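Local coordinates for purine nucleoside phosphorylase (Caulobacter vibrioides, PDB 1XFJ), which probably catalyses the phosphorolysis of purine nucleosides such as inosine and S-methyl-5'-thioadenosine, and the deamination of adenosine, at residues N40-Q46 / G248-L254; V98-T102 / R148-L152; Q10-L14 / I159-V163. All coordinates share one frame. Residues are numbered along the deposited sequence.

Along the chain the segments come in the order 10-14, 40-46, 98-102, 148-152, 159-163, 248-254. Interaction 2 is thus nested inside the loops closed by the other two, while interactions 1 and 3 cross. Interaction 1 leads into strand 253-259 of the five-stranded sheet. Interactions 2 and 3 both reach the six-stranded sheet, through strands 97-100 and 160-163. Their centres are 17 Å apart and they touch, Met-149 CE lying 4.0 Å from Ile-159 CD1. Interaction 1 is centred 26 Å from interaction 2 and 25 Å from interaction 3, across the chain's centre from the latter. Together they tie loops and helices to both sheets of an alpha-beta-beta-alpha fold.

Interaction 1: N40-Q46 / G248-L254; sequences NVGRGSQ and GDYGRLL
Arg-252, Val-41 and Asp-249 carry this contact between a loop and the chain leading into strand 253-259. Residues 249-254 are extended; CA atoms lie 4.9 Å apart for Asn-40/Gly-251, 5.1 Å for Gly-42/Arg-252, 7.0 Å for Ser-45/Asp-249. Loop 40-46 opens with an Asx turn, Asn-40 OD1 (chi1 t) accepting from Gly-42 N (3.0 Å), then a type I turn, Gly-42 to Ser-45. Asn-40 OD1 also takes Arg-252 N at 2.8 Å, and Val-41 N donates to Arg-252 O at 3.2 Å. Gly-42 CA sits 3.5 Å from Arg-252 CG, where a CB would clash. Arg-252 (m, m, t) folds back: NE donates to Tyr-250 O (2.9 Å), NH2 makes a salt bridge to Asp-249 OD1 (3.0 Å) and donates to water 1 (2.8 Å), weakly hydrogen-bonded to Gly-44 O (2.9 Å). Asp-249 OD2 receives Gln-46 N at 2.9 Å and is also hydrogen-bonded to Tyr-36 OH. Val-41 CG2 packs on Leu-254 CB (3.7 Å); both residues rest on Ile-59 of helix 49-62 and Met-110 of strand 106-111.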
# COMPACT_ATOMS: atom_id res chain seq x y z
N ASN A 40 -12.31 5.80 6.02
CA ASN A 40 -12.01 6.03 4.62
C ASN A 40 -11.09 7.25 4.46
O ASN A 40 -11.45 8.36 4.86
CB ASN A 40 -13.31 6.25 3.83
CG ASN A 40 -13.06 6.73 2.42
OD1 ASN A 40 -12.13 6.27 1.75
ND2 ASN A 40 -13.91 7.63 1.95
N VAL A 41 -9.92 7.05 3.87
CA VAL A 41 -8.96 8.14 3.68
C VAL A 41 -8.89 8.65 2.24
O VAL A 41 -8.06 9.51 1.93
CB VAL A 41 -7.54 7.71 4.13
CG1 VAL A 41 -7.54 7.34 5.60
CG2 VAL A 41 -7.05 6.55 3.28
N GLY A 42 -9.76 8.14 1.38
CA GLY A 42 -9.77 8.54 -0.02
C GLY A 42 -10.26 9.94 -0.34
O GLY A 42 -11.47 10.19 -0.43
N ARG A 43 -9.33 10.87 -0.54
CA ARG A 43 -9.69 12.24 -0.88
C ARG A 43 -10.31 12.32 -2.28
O ARG A 43 -11.02 13.27 -2.60
CB ARG A 43 -8.46 13.14 -0.81
CG ARG A 43 -8.12 13.61 0.60
CD ARG A 43 -6.83 14.41 0.61
NE ARG A 43 -6.63 15.12 1.87
CZ ARG A 43 -5.55 15.84 2.16
NH1 ARG A 43 -4.57 15.93 1.27
NH2 ARG A 43 -5.46 16.47 3.32
N GLY A 44 -10.05 11.30 -3.09
CA GLY A 44 -10.58 11.29 -4.44
C GLY A 44 -11.87 10.49 -4.55
O GLY A 44 -12.41 10.31 -5.64
N SER A 45 -12.37 10.02 -3.41
CA SER A 45 -13.60 9.23 -3.38
C SER A 45 -14.83 10.14 -3.38
O SER A 45 -14.71 11.36 -3.38
CB SER A 45 -13.63 8.34 -2.13
OG SER A 45 -13.84 9.10 -0.96
N GLN A 46 -16.01 9.53 -3.37
CA GLN A 46 -17.26 10.28 -3.38
C GLN A 46 -17.87 10.41 -1.98
O GLN A 46 -19.04 10.76 -1.83
CB GLN A 46 -18.24 9.61 -4.35
CG GLN A 46 -17.84 9.81 -5.81
CD GLN A 46 -18.61 8.92 -6.78
OE1 GLN A 46 -18.34 7.73 -6.89
NE2 GLN A 46 -19.57 9.51 -7.48
N GLY A 248 -20.78 2.07 -6.70
CA GLY A 248 -20.09 2.90 -7.66
C GLY A 248 -18.81 3.50 -7.11
O GLY A 248 -18.19 4.35 -7.76
N ASP A 249 -18.41 3.06 -5.93
CA ASP A 249 -17.20 3.57 -5.29
C ASP A 249 -16.86 2.68 -4.11
O ASP A 249 -17.57 1.72 -3.83
CB ASP A 249 -17.44 5.02 -4.83
CG ASP A 249 -16.16 5.73 -4.42
OD1 ASP A 249 -15.08 5.41 -4.96
OD2 ASP A 249 -16.25 6.64 -3.57
N TYR A 250 -15.78 3.00 -3.41
CA TYR A 250 -15.37 2.21 -2.26
C TYR A 250 -14.45 3.01 -1.36
O TYR A 250 -13.84 3.99 -1.79
CB TYR A 250 -14.65 0.94 -2.73
CG TYR A 250 -13.65 1.20 -3.84
CD1 TYR A 250 -12.34 1.58 -3.57
CD2 TYR A 250 -14.05 1.13 -5.18
CE1 TYR A 250 -11.45 1.88 -4.60
CE2 TYR A 250 -13.18 1.43 -6.21
CZ TYR A 250 -11.88 1.81 -5.92
OH TYR A 250 -11.03 2.11 -6.96
N GLY A 251 -14.37 2.60 -0.10
CA GLY A 251 -13.50 3.28 0.85
C GLY A 251 -12.07 2.90 0.56
O GLY A 251 -11.82 1.87 -0.08
N ARG A 252 -11.12 3.72 1.02
CA ARG A 252 -9.71 3.46 0.80
C ARG A 252 -8.99 3.28 2.13
O ARG A 252 -9.19 4.05 3.07
CB ARG A 252 -9.05 4.62 0.04
CG ARG A 252 -9.91 5.21 -1.09
CD ARG A 252 -10.33 4.15 -2.10
NE ARG A 252 -11.35 4.66 -3.01
CZ ARG A 252 -11.13 5.58 -3.94
NH1 ARG A 252 -9.91 6.09 -4.10
NH2 ARG A 252 -12.12 6.00 -4.71
N LEU A 253 -8.15 2.25 2.20
CA LEU A 253 -7.38 1.94 3.40
C LEU A 253 -6.02 2.63 3.33
O LEU A 253 -5.41 2.69 2.26
CB LEU A 253 -7.14 0.44 3.50
CG LEU A 253 -8.37 -0.45 3.52
CD1 LEU A 253 -7.96 -1.88 3.16
CD2 LEU A 253 -9.01 -0.39 4.90
N LEU A 254 -5.54 3.12 4.46
CA LEU A 254 -4.23 3.76 4.48
C LEU A 254 -3.21 2.83 5.13
O LEU A 254 -3.54 2.06 6.02
CB LEU A 254 -4.28 5.07 5.27
CG LEU A 254 -3.00 5.90 5.13
CD1 LEU A 254 -2.96 6.50 3.73
CD2 LEU A 254 -2.96 7.01 6.16
O HOH W 1 -11.25 7.85 -6.62

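Interaction 2: V98-T102 / R148-L152; sequences VVSKT and RMVEL
Strand 97-100 lies under the C-terminal end of helix 141-151, and the two short segments run in the same sense: the CA atoms of Val-99 and Met-149 are 6.5 Å apart, those of Lys-101 and Leu-152 7.1 Å. Val-99 and Lys-101 point their CB atoms at the helix; Ser-100 between them points away. The backbone is extended through Ser-100, then leaves the strand at Lys-101 (phi/psi -126/12), where an ST turn forms with Thr-102 N donating to Ser-100 OG at 2.9 Å; that hydroxyl is also hydrogen-bonded to Ala-84 O.

Arg-148 opens the segment, in the helix's last turn. Its CB approaches Val-99 CG2 at 4.0 Å, but the rest of its side chain (chi1 t, chi2 p) leads away, and NH1 forms a salt bridge with Glu-151 OE2 at 2.9 Å. Selenomethionine Met-149 (m, t, p) sets its CG 3.8 Å from Val-99 CG1. Leu-152 closes the walk with the largest share of buried surface. On an m, t rotamer, its CD1 meets Val-99 CG1 at 3.8 Å and Lys-101 CB at 4.2 Å. Next to them, Met-149 touches Ala-128 and Leu-152 touches Ile-126 on strand 126-132, so the helix straddles two neighbouring strands. It belongs to the beta-alpha-beta connection from strand 126-132 to strand 160-163, a helix layer over one face of the six-stranded sheet.

The closest approaches between the segments are dominated by carbon, and their cohesion is van der Waals packing around Val-99, with the Arg-148 charge neutralised within the helix, outside this apolar patch.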
# COMPACT_ATOMS: atom_id res chain seq x y z
N VAL A 98 5.85 7.29 -1.41
CA VAL A 98 6.31 8.44 -0.64
C VAL A 98 7.53 8.02 0.16
O VAL A 98 7.46 7.09 0.97
CB VAL A 98 5.20 8.95 0.30
CG1 VAL A 98 5.69 10.18 1.07
CG2 VAL A 98 3.96 9.31 -0.51
N VAL A 99 8.65 8.70 -0.07
CA VAL A 99 9.91 8.38 0.60
C VAL A 99 10.39 9.54 1.46
O VAL A 99 10.23 10.70 1.09
CB VAL A 99 10.99 8.06 -0.45
CG1 VAL A 99 12.29 7.67 0.22
CG2 VAL A 99 10.50 6.95 -1.38
N SER A 100 11.00 9.23 2.60
CA SER A 100 11.48 10.30 3.47
C SER A 100 12.59 9.88 4.43
O SER A 100 12.69 8.72 4.83
CB SER A 100 10.32 10.88 4.28
OG SER A 100 10.76 11.96 5.09
N LYS A 101 13.43 10.85 4.78
CA LYS A 101 14.52 10.66 5.72
C LYS A 101 14.33 11.73 6.79
O LYS A 101 15.20 11.98 7.61
CB LYS A 101 15.87 10.88 5.03
CG LYS A 101 16.12 12.31 4.56
CD LYS A 101 17.50 12.46 3.94
CE LYS A 101 17.72 13.88 3.44
NZ LYS A 101 19.08 14.05 2.86
N THR A 102 13.15 12.36 6.76
CA THR A 102 12.83 13.43 7.69
C THR A 102 11.94 12.98 8.85
O THR A 102 10.83 12.48 8.63
CB THR A 102 12.12 14.58 6.94
OG1 THR A 102 12.93 15.00 5.84
CG2 THR A 102 11.88 15.75 7.87
N ARG A 148 14.79 5.29 -5.02
CA ARG A 148 14.62 6.62 -4.44
C ARG A 148 15.20 6.64 -3.02
O ARG A 148 15.81 7.62 -2.61
CB ARG A 148 13.14 7.02 -4.42
CG ARG A 148 12.90 8.53 -4.46
CD ARG A 148 13.07 9.06 -5.88
NE ARG A 148 12.77 10.49 -5.99
CZ ARG A 148 13.65 11.46 -5.77
NH1 ARG A 148 14.89 11.17 -5.42
NH2 ARG A 148 13.28 12.73 -5.89
N MSE A 149 15.00 5.55 -2.29
CA MSE A 149 15.52 5.46 -0.93
C MSE A 149 17.05 5.49 -0.99
O MSE A 149 17.70 6.12 -0.16
CB MSE A 149 15.05 4.17 -0.26
CG MSE A 149 13.57 4.14 0.07
SE MSE A 149 13.00 2.40 0.65
CE MSE A 149 13.75 2.41 2.43
N VAL A 150 17.60 4.81 -1.98
CA VAL A 150 19.05 4.77 -2.14
C VAL A 150 19.60 6.17 -2.44
O VAL A 150 20.68 6.53 -1.96
CB VAL A 150 19.46 3.78 -3.26
CG1 VAL A 150 20.95 3.90 -3.56
CG2 VAL A 150 19.13 2.36 -2.82
N GLU A 151 18.86 6.97 -3.20
CA GLU A 151 19.32 8.33 -3.50
C GLU A 151 19.47 9.12 -2.21
O GLU A 151 20.30 10.02 -2.11
CB GLU A 151 18.32 9.07 -4.39
CG GLU A 151 18.27 8.63 -5.83
CD GLU A 151 17.52 9.62 -6.70
OE1 GLU A 151 18.06 10.71 -6.96
OE2 GLU A 151 16.38 9.31 -7.11
N LEU A 152 18.66 8.79 -1.21
CA LEU A 152 18.73 9.49 0.07
C LEU A 152 19.79 8.91 0.98
O LEU A 152 20.06 9.46 2.05
CB LEU A 152 17.37 9.48 0.77
CG LEU A 152 16.22 10.17 0.04
CD1 LEU A 152 15.00 10.20 0.95
CD2 LEU A 152 16.62 11.58 -0.35

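Interaction 3: Q10-L14 / I159-V163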
# COMPACT_ATOMS: atom_id res chain seq x y z
N GLN A 10 -0.02 -4.96 12.15
CA GLN A 10 1.40 -4.64 12.20
C GLN A 10 2.22 -5.87 11.90
O GLN A 10 1.76 -7.00 12.11
CB GLN A 10 1.77 -4.08 13.57
CG GLN A 10 1.27 -2.68 13.80
CD GLN A 10 1.75 -2.12 15.12
OE1 GLN A 10 1.46 -2.67 16.18
NE2 GLN A 10 2.50 -1.02 15.06
N SER A 11 3.43 -5.65 11.41
CA SER A 11 4.35 -6.72 11.05
C SER A 11 5.49 -6.87 12.04
O SER A 11 6.07 -5.88 12.49
CB SER A 11 4.94 -6.46 9.67
OG SER A 11 6.06 -7.29 9.44
N PRO A 12 5.82 -8.12 12.40
CA PRO A 12 6.92 -8.36 13.35
C PRO A 12 8.24 -7.83 12.80
O PRO A 12 9.15 -7.49 13.56
CB PRO A 12 6.92 -9.88 13.49
CG PRO A 12 5.48 -10.22 13.34
CD PRO A 12 5.05 -9.35 12.17
N LEU A 13 8.34 -7.75 11.47
CA LEU A 13 9.56 -7.27 10.83
C LEU A 13 9.78 -5.78 10.98
O LEU A 13 10.89 -5.29 10.74
CB LEU A 13 9.55 -7.63 9.34
CG LEU A 13 9.98 -9.05 8.99
CD1 LEU A 13 9.12 -10.03 9.75
CD2 LEU A 13 9.87 -9.27 7.49
N LEU A 14 8.75 -5.04 11.37
CA LEU A 14 8.87 -3.60 11.52
C LEU A 14 8.60 -3.11 12.95
O LEU A 14 9.13 -2.09 13.36
CB LEU A 14 7.90 -2.89 10.57
CG LEU A 14 8.07 -3.16 9.07
CD1 LEU A 14 6.90 -2.56 8.30
CD2 LEU A 14 9.39 -2.58 8.59
N ILE A 159 17.58 -3.00 3.64
CA ILE A 159 16.18 -2.60 3.66
C ILE A 159 15.23 -3.73 4.03
O ILE A 159 15.42 -4.88 3.62
CB ILE A 159 15.75 -2.03 2.28
CG1 ILE A 159 16.43 -0.69 2.03
CG2 ILE A 159 14.22 -1.88 2.23
CD1 ILE A 159 16.25 -0.17 0.61
N THR A 160 14.21 -3.40 4.82
CA THR A 160 13.18 -4.36 5.19
C THR A 160 11.92 -3.87 4.48
O THR A 160 11.62 -2.67 4.50
CB THR A 160 12.93 -4.39 6.72
OG1 THR A 160 14.06 -4.97 7.38
CG2 THR A 160 11.69 -5.22 7.06
N GLY A 161 11.21 -4.78 3.83
CA GLY A 161 10.01 -4.41 3.11
C GLY A 161 8.87 -5.36 3.43
O GLY A 161 9.02 -6.58 3.37
N VAL A 162 7.71 -4.80 3.77
CA VAL A 162 6.55 -5.60 4.12
C VAL A 162 5.33 -5.26 3.28
O VAL A 162 5.00 -4.08 3.10
CB VAL A 162 6.18 -5.42 5.60
CG1 VAL A 162 4.93 -6.22 5.94
CG2 VAL A 162 7.35 -5.85 6.48
N VAL A 163 4.67 -6.29 2.77
CA VAL A 163 3.47 -6.11 1.97
C VAL A 163 2.28 -6.19 2.92
O VAL A 163 2.19 -7.11 3.73
CB VAL A 163 3.35 -7.22 0.90
CG1 VAL A 163 2.15 -6.96 -0.00
CG2 VAL A 163 4.64 -7.27 0.08
O HOH W 2 13.38 -5.96 9.72
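Val-162, with chi1 at t, pushes CG2 into the underside of the short, weakly bonded helix 12-15, where it meets Ser-11 OG at 3.5 Å, Leu-14 CD1 at 3.8 Å and Leu-13 CB at 4.0 Å. Two residues back on the same face of strand 160-163, Thr-160 repeats the pattern: its CG2 lies 3.8 Å from both Leu-13 O and Leu-14 CD2. Gly-161, between them, has no side chain to add. Ser-11 CA faces Val-162 CA (7.4 Å) and Leu-13 CA faces Thr-160 CA (7.3 Å), so the turn runs against the strand.

The turn is held by its own bonds. Ser-11 is the N-cap, its OG accepting from Leu-13 N at 3.1 Å, and Leu-14 N reaches Ser-11 O at 3.0 Å. The Ser-11 hydroxyl also hydrogen-bonds Glu-223 on the adjoining strand 221-224. Leu-14 goes on to touch Leu-118, Val-120 and His-22, and Val-162 touches Phe-24, which places the contact where the connection from strand 8-9 to strand 20-25 of the five-stranded sheet covers the six-stranded one.

The direct contacts are van der Waals approaches, mostly methyls of Val-162 and Thr-160 against leucine carbons, with Ser-11 OG and Leu-13 O also lying on those methyls; the polar link is water 2, 2.8 Å from Leu-13 O, to which it donates, and 2.6 Å from Thr-160 OG1. Thr-160 thus serves both sides of the chemistry, its methyl buried against leucine and its hydroxyl joined to the carbonyl through solvent.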